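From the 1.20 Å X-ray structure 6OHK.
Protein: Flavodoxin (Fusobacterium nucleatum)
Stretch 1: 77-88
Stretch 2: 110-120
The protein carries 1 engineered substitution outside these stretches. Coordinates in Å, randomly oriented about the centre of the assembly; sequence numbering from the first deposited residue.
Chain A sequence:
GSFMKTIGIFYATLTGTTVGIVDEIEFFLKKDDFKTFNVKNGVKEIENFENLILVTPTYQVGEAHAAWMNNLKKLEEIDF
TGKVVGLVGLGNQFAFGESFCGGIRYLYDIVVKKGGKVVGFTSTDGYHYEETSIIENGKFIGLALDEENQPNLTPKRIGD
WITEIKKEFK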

ATOM      1  N   GLU A  77      14.586   1.524  10.256  1.00 15.36           N
ATOM      2  CA  GLU A  77      15.761   2.382  10.357  1.00 15.89           C
ATOM      3  C   GLU A  77      15.600   3.681   9.593  1.00 16.25           C
ATOM      4  O   GLU A  77      16.314   4.647   9.880  1.00 19.76           O
ATOM      5  N   ILE A  78      14.673   3.741   8.642  1.00 14.19           N
ATOM      6  CA  ILE A  78      14.481   4.919   7.814  1.00 13.66           C
ATOM      7  C   ILE A  78      13.723   5.978   8.596  1.00 14.21           C
ATOM      8  O   ILE A  78      12.771   5.677   9.323  1.00 14.43           O
ATOM      9  N   ASP A  79      14.128   7.231   8.422  1.00 14.51           N
ATOM     10  CA  ASP A  79      13.407   8.357   8.986  1.00 14.09           C
ATOM     11  C   ASP A  79      12.317   8.748   7.997  1.00 12.43           C
ATOM     12  O   ASP A  79      12.616   9.187   6.885  1.00 14.57           O
ATOM     13  N   PHE A  80      11.060   8.558   8.377  1.00 11.79           N
ATOM     14  CA  PHE A  80       9.928   8.881   7.510  1.00 10.92           C
ATOM     15  C   PHE A  80       9.401  10.300   7.708  1.00 11.27           C
ATOM     16  O   PHE A  80       8.407  10.674   7.083  1.00 10.63           O
ATOM     17  N   THR A  81      10.086  11.122   8.513  1.00 13.00           N
ATOM     18  CA  THR A  81       9.681  12.517   8.696  1.00 12.52           C
ATOM     19  C   THR A  81       9.564  13.194   7.349  1.00 11.36           C
ATOM     20  O   THR A  81      10.459  13.085   6.525  1.00 13.68           O
ATOM     21  N   GLY A  82       8.456  13.873   7.115  1.00 13.00           N
ATOM     22  CA  GLY A  82       8.256  14.579   5.873  1.00 14.16           C
ATOM     23  C   GLY A  82       7.771  13.730   4.719  1.00 13.67           C
ATOM     24  O   GLY A  82       7.417  14.291   3.674  1.00 15.35           O
ATOM     25  N   LYS A  83       7.726  12.411   4.872  1.00 10.68           N
ATOM     26  CA  LYS A  83       7.248  11.531   3.821  1.00 10.30           C
ATOM     27  C   LYS A  83       5.752  11.355   3.902  1.00 10.13           C
ATOM     28  O   LYS A  83       5.151  11.391   4.974  1.00 11.58           O
ATOM     29  N   VAL A  84       5.152  11.158   2.734  1.00 10.09           N
ATOM     30  CA  VAL A  84       3.726  10.972   2.570  1.00  9.54           C
ATOM     31  C   VAL A  84       3.534   9.623   1.896  1.00  9.00           C
ATOM     32  O   VAL A  84       4.068   9.393   0.802  1.00  9.89           O
ATOM     33  N   VAL A  85       2.805   8.719   2.550  1.00  8.63           N
ATOM     34  CA  VAL A  85       2.773   7.314   2.157  1.00  8.11           C
ATOM     35  C   VAL A  85       1.341   6.847   1.978  1.00  8.34           C
ATOM     36  O   VAL A  85       0.511   7.023   2.889  1.00  9.77           O
ATOM     37  N   GLY A  86       1.063   6.216   0.850  1.00  7.93           N
ATOM     38  CA  GLY A  86      -0.160   5.451   0.660  1.00  8.52           C
ATOM     39  C   GLY A  86       0.146   3.965   0.680  1.00  7.62           C
ATOM     40  O   GLY A  86       1.159   3.535   0.122  1.00  8.50           O
ATOM     41  N   LEU A  87      -0.729   3.189   1.316  1.00  7.44           N
ATOM     42  CA  LEU A  87      -0.594   1.749   1.456  1.00  7.16           C
ATOM     43  C   LEU A  87      -1.666   1.051   0.646  1.00  7.56           C
ATOM     44  O   LEU A  87      -2.839   1.461   0.684  1.00  8.66           O
ATOM     45  N   VAL A  88      -1.262   0.008  -0.075  1.00  7.87           N
ATOM     46  CA  VAL A  88      -2.174  -0.817  -0.862  1.00  8.41           C
ATOM     47  C   VAL A  88      -2.025  -2.257  -0.412  1.00  7.71           C
ATOM     48  O   VAL A  88      -0.922  -2.799  -0.445  1.00  8.66           O
ATOM     49  N   ILE A 110       5.097   1.142  11.186  1.00 11.04           N
ATOM     50  CA  ILE A 110       6.465   1.637  11.048  1.00 12.17           C
ATOM     51  C   ILE A 110       6.493   3.048  10.492  1.00 12.09           C
ATOM     52  O   ILE A 110       7.215   3.911  11.009  1.00 11.57           O
ATOM     53  N   VAL A 111       5.729   3.327   9.432  1.00 11.25           N
ATOM     54  CA  VAL A 111       5.709   4.661   8.857  1.00 11.50           C
ATOM     55  C   VAL A 111       5.333   5.676   9.919  1.00 11.88           C
ATOM     56  O   VAL A 111       5.968   6.724  10.054  1.00 12.39           O
ATOM     57  N   VAL A 112       4.289   5.383  10.690  1.00 11.78           N
ATOM     58  CA  VAL A 112       3.805   6.358  11.662  1.00 12.52           C
ATOM     59  C   VAL A 112       4.815   6.521  12.797  1.00 12.05           C
ATOM     60  O   VAL A 112       5.113   7.648  13.227  1.00 13.70           O
ATOM     61  N   LYS A 113       5.358   5.428  13.296  1.00 12.09           N
ATOM     62  CA  LYS A 113       6.320   5.518  14.400  1.00 14.13           C
ATOM     63  C   LYS A 113       7.557   6.298  14.001  1.00 14.02           C
ATOM     64  O   LYS A 113       8.170   6.962  14.860  1.00 15.14           O
ATOM     65  N   LYS A 114       7.965   6.216  12.735  1.00 13.09           N
ATOM     66  CA  LYS A 114       9.156   6.887  12.248  1.00 13.62           C
ATOM     67  C   LYS A 114       8.875   8.244  11.630  1.00 12.31           C
ATOM     68  O   LYS A 114       9.737   8.798  10.944  1.00 12.91           O
ATOM     69  N   GLY A 115       7.718   8.818  11.885  1.00 11.55           N
ATOM     70  CA  GLY A 115       7.461  10.218  11.628  1.00 13.26           C
ATOM     71  C   GLY A 115       6.716  10.540  10.353  1.00 12.65           C
ATOM     72  O   GLY A 115       6.523  11.725  10.056  1.00 14.54           O
ATOM     73  N   GLY A 116       6.321   9.532   9.579  1.00 12.22           N
ATOM     74  CA  GLY A 116       5.651   9.771   8.316  1.00 13.08           C
ATOM     75  C   GLY A 116       4.172   9.975   8.479  1.00 11.29           C
ATOM     76  O   GLY A 116       3.591   9.765   9.548  1.00 14.11           O
ATOM     77  N   LYS A 117       3.549  10.352   7.383  1.00 10.72           N
ATOM     78  CA  LYS A 117       2.112  10.533   7.305  1.00 11.43           C
ATOM     79  C   LYS A 117       1.543   9.490   6.354  1.00 10.77           C
ATOM     80  O   LYS A 117       2.015   9.401   5.224  1.00 12.08           O
ATOM     81  N   VAL A 118       0.505   8.770   6.763  1.00 10.77           N
ATOM     82  CA  VAL A 118      -0.194   7.825   5.899  1.00 10.18           C
ATOM     83  C   VAL A 118      -1.467   8.486   5.416  1.00 10.24           C
ATOM     84  O   VAL A 118      -2.255   9.007   6.226  1.00 12.72           O
ATOM     85  N   VAL A 119      -1.671   8.495   4.121  1.00  9.67           N
ATOM     86  CA  VAL A 119      -2.813   9.132   3.490  1.00 10.71           C
ATOM     87  C   VAL A 119      -3.622   8.095   2.720  1.00 10.08           C
ATOM     88  O   VAL A 119      -3.160   6.981   2.492  1.00 11.87           O
ATOM     89  N   GLY A 120      -4.829   8.461   2.301  1.00 11.05           N
ATOM     90  CA  GLY A 120      -5.632   7.540   1.531  1.00 12.32           C
ATOM     91  C   GLY A 120      -6.305   6.448   2.334  1.00 10.68           C
ATOM     92  O   GLY A 120      -6.379   5.306   1.879  1.00 11.03           O
TER

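Where a helix hands over to a strand beside a neighbouring strand, backbone hydrogen bonds set the register and side chains fill the space that register leaves; this pair of flavodoxin segments is a compact example. The ladder is parallel: Lys117 N donates to Lys83 O (3.1 Å), Val85 N to Lys117 O (2.9 Å) and Val119 N to Val85 O (2.9 Å). A water extends it, accepting from Leu87 N (2.8 Å) and donating to Val119 O (2.7 Å), so the next rung is bridged rather than direct.

Before the strands, Lys114 is the main polar link. Its CA-to-CB bond points toward the first stretch, four successive m torsions coil the chain compactly, and NZ donates to Ile78 O at 2.8 Å. Its carbonyl O, on the first residue to leave helical geometry, accepts from Phe80 N at 2.9 Å. Nearby, Asp79 (chi1 t) uses OD1 to accept from both Thr81 N (3.1 Å) and Thr81 OG1 (2.7 Å), bracing the loop from within.

Phe80, chi1 m, points toward the second stretch and is buried there. Val111 (t) lays CG2 over one ring face, 4.2 Å from the ring centroid, while Lys114 CB lies 3.7 Å from Phe80 CD1, so the lysine packs through its aliphatic root as well as bonding through its tip. Val111 also reaches the sheet, its CG1 lying 3.7 Å from Val85 CG2. Val85 (t) and Val118 (t) share this sheet face; Val84 and Lys117 occupy the other, where Val84 CG1 meets Val119 CG2 at 3.7 Å. Farther along, Leu87 CD1 approaches Val118 CG1 at 4.1 Å.

Glycines permit the close approach: a CB on Gly115 would clash with Thr81 OG1, and one on Gly116 with Phe80 CB and Val111 CG1.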

ATOM      1  CB  GLU A  77      16.998   1.657   9.826  1.00 20.89           C
ATOM      2  CG  GLU A  77      17.468   0.527  10.738  1.00 24.44           C
ATOM      3  CD  GLU A  77      18.675  -0.237  10.208  1.00 43.94           C
ATOM      4  OE1 GLU A  77      19.326   0.233   9.247  1.00 43.14           O
ATOM      5  OE2 GLU A  77      18.966  -1.323  10.763  1.00 46.12           O
ATOM      6  CB  ILE A  78      13.712   4.509   6.546  1.00 13.13           C
ATOM      7  CG1 ILE A  78      14.548   3.524   5.738  1.00 16.70           C
ATOM      8  CG2 ILE A  78      13.309   5.735   5.701  1.00 17.72           C
ATOM      9  CD1 ILE A  78      13.838   2.941   4.523  1.00 17.39           C
ATOM     10  CB  ASP A  79      14.363   9.528   9.201  1.00 16.62           C
ATOM     11  CG  ASP A  79      13.726  10.660   9.940  1.00 20.38           C
ATOM     12  OD1 ASP A  79      12.536  10.596  10.263  1.00 17.57           O
ATOM     13  OD2 ASP A  79      14.444  11.659  10.222  1.00 24.39           O
ATOM     14  CB  PHE A  80       8.782   7.862   7.697  1.00 10.94           C
ATOM     15  CG  PHE A  80       9.001   6.556   6.997  1.00 10.72           C
ATOM     16  CD1 PHE A  80       9.799   5.571   7.556  1.00 11.29           C
ATOM     17  CD2 PHE A  80       8.400   6.305   5.767  1.00 11.05           C
ATOM     18  CE1 PHE A  80       9.988   4.352   6.900  1.00 11.76           C
ATOM     19  CE2 PHE A  80       8.617   5.112   5.109  1.00 11.66           C
ATOM     20  CZ  PHE A  80       9.391   4.141   5.678  1.00 12.10           C
ATOM     21  CB  THR A  81      10.705  13.249   9.564  1.00 13.93           C
ATOM     22  OG1 THR A  81      10.775  12.586  10.824  1.00 17.63           O
ATOM     23  CG2 THR A  81      10.277  14.698   9.781  1.00 18.24           C
ATOM     24  CB  LYS A  83       7.960  10.187   3.853  1.00 11.54           C
ATOM     25  CG  LYS A  83       9.479  10.293   3.741  1.00 12.35           C
ATOM     26  CD  LYS A  83      10.053   8.900   3.474  1.00 13.70           C
ATOM     27  CE  LYS A  83      11.579   8.853   3.548  1.00 16.53           C
ATOM     28  NZ  LYS A  83      12.219   9.795   2.586  1.00 17.46           N
ATOM     29  CB  VAL A  84       3.138  12.095   1.707  1.00 10.12           C
ATOM     30  CG1 VAL A  84       1.642  11.915   1.572  1.00 11.72           C
ATOM     31  CG2 VAL A  84       3.465  13.458   2.313  1.00 12.30           C
ATOM     32  CB  VAL A  85       3.454   6.470   3.232  1.00  9.03           C
ATOM     33  CG1 VAL A  85       3.540   5.023   2.819  1.00 11.64           C
ATOM     34  CG2 VAL A  85       4.829   7.024   3.564  1.00 11.63           C
ATOM     35  CB  LEU A  87      -0.754   1.379   2.927  1.00  8.63           C
ATOM     36  CG  LEU A  87       0.176   2.083   3.875  1.00  8.79           C
ATOM     37  CD1 LEU A  87      -0.198   1.705   5.316  1.00  9.87           C
ATOM     38  CD2 LEU A  87       1.634   1.756   3.607  1.00 10.24           C
ATOM     39  CB  VAL A  88      -1.892  -0.704  -2.367  1.00  8.59           C
ATOM     40  CG1 VAL A  88      -2.916  -1.547  -3.162  1.00  9.83           C
ATOM     41  CG2 VAL A  88      -1.942   0.766  -2.806  1.00  9.24           C
ATOM     42  CB  ILE A 110       7.301   0.671  10.192  1.00 12.77           C
ATOM     43  CG1 ILE A 110       7.512  -0.629  10.956  1.00 14.35           C
ATOM     44  CG2 ILE A 110       8.625   1.316   9.810  1.00 13.94           C
ATOM     45  CD1 ILE A 110       7.994  -1.804  10.149  1.00 14.82           C
ATOM     46  CB  VAL A 111       4.739   4.707   7.654  1.00 12.86           C
ATOM     47  CG1 VAL A 111       4.568   6.127   7.179  1.00 13.13           C
ATOM     48  CG2 VAL A 111       5.255   3.829   6.551  1.00 13.13           C
ATOM     49  CB  VAL A 112       2.398   5.988  12.162  1.00 15.61           C
ATOM     50  CG1 VAL A 112       1.976   6.872  13.316  1.00 18.94           C
ATOM     51  CG2 VAL A 112       1.392   6.108  11.012  1.00 15.96           C
ATOM     52  CB  LYS A 113       6.704   4.108  14.855  1.00 16.18           C
ATOM     53  CG  LYS A 113       7.853   3.986  15.840  1.00 23.66           C
ATOM     54  CD  LYS A 113       8.131   2.506  16.133  1.00 31.07           C
ATOM     55  CE  LYS A 113       9.227   2.333  17.167  1.00 40.74           C
ATOM     56  NZ  LYS A 113       9.341   0.903  17.596  1.00 53.32           N
ATOM     57  CB  LYS A 114       9.910   5.988  11.281  1.00 11.95           C
ATOM     58  CG  LYS A 114      10.425   4.696  11.917  1.00 14.08           C
ATOM     59  CD  LYS A 114      11.233   4.922  13.226  1.00 14.68           C
ATOM     60  CE  LYS A 114      12.396   5.893  13.070  1.00 19.16           C
ATOM     61  NZ  LYS A 114      13.409   5.470  12.088  1.00 16.97           N
ATOM     62  CB  LYS A 117       1.885  11.944   6.720  1.00 16.70           C
ATOM     63  CG  LYS A 117       0.489  12.434   6.692  1.00 20.89           C
ATOM     64  CD  LYS A 117       0.410  13.863   6.144  1.00 16.04           C
ATOM     65  CE  LYS A 117      -0.995  14.385   6.476  1.00 26.21           C
ATOM     66  NZ  LYS A 117      -1.206  15.800   6.092  1.00 26.13           N
ATOM     67  CB  VAL A 118      -0.501   6.503   6.624  1.00 10.85           C
ATOM     68  CG1 VAL A 118      -1.313   5.585   5.716  1.00 11.84           C
ATOM     69  CG2 VAL A 118       0.814   5.864   7.025  1.00 12.78           C
ATOM     70  CB  VAL A 119      -2.350  10.280   2.566  1.00 10.43           C
ATOM     71  CG1 VAL A 119      -1.652  11.380   3.374  1.00 11.80           C
ATOM     72  CG2 VAL A 119      -1.411   9.768   1.481  1.00 10.99           C
TER
HETATM   73  O   HOH W   1      -2.741   4.324   2.952  1.00 10.22           O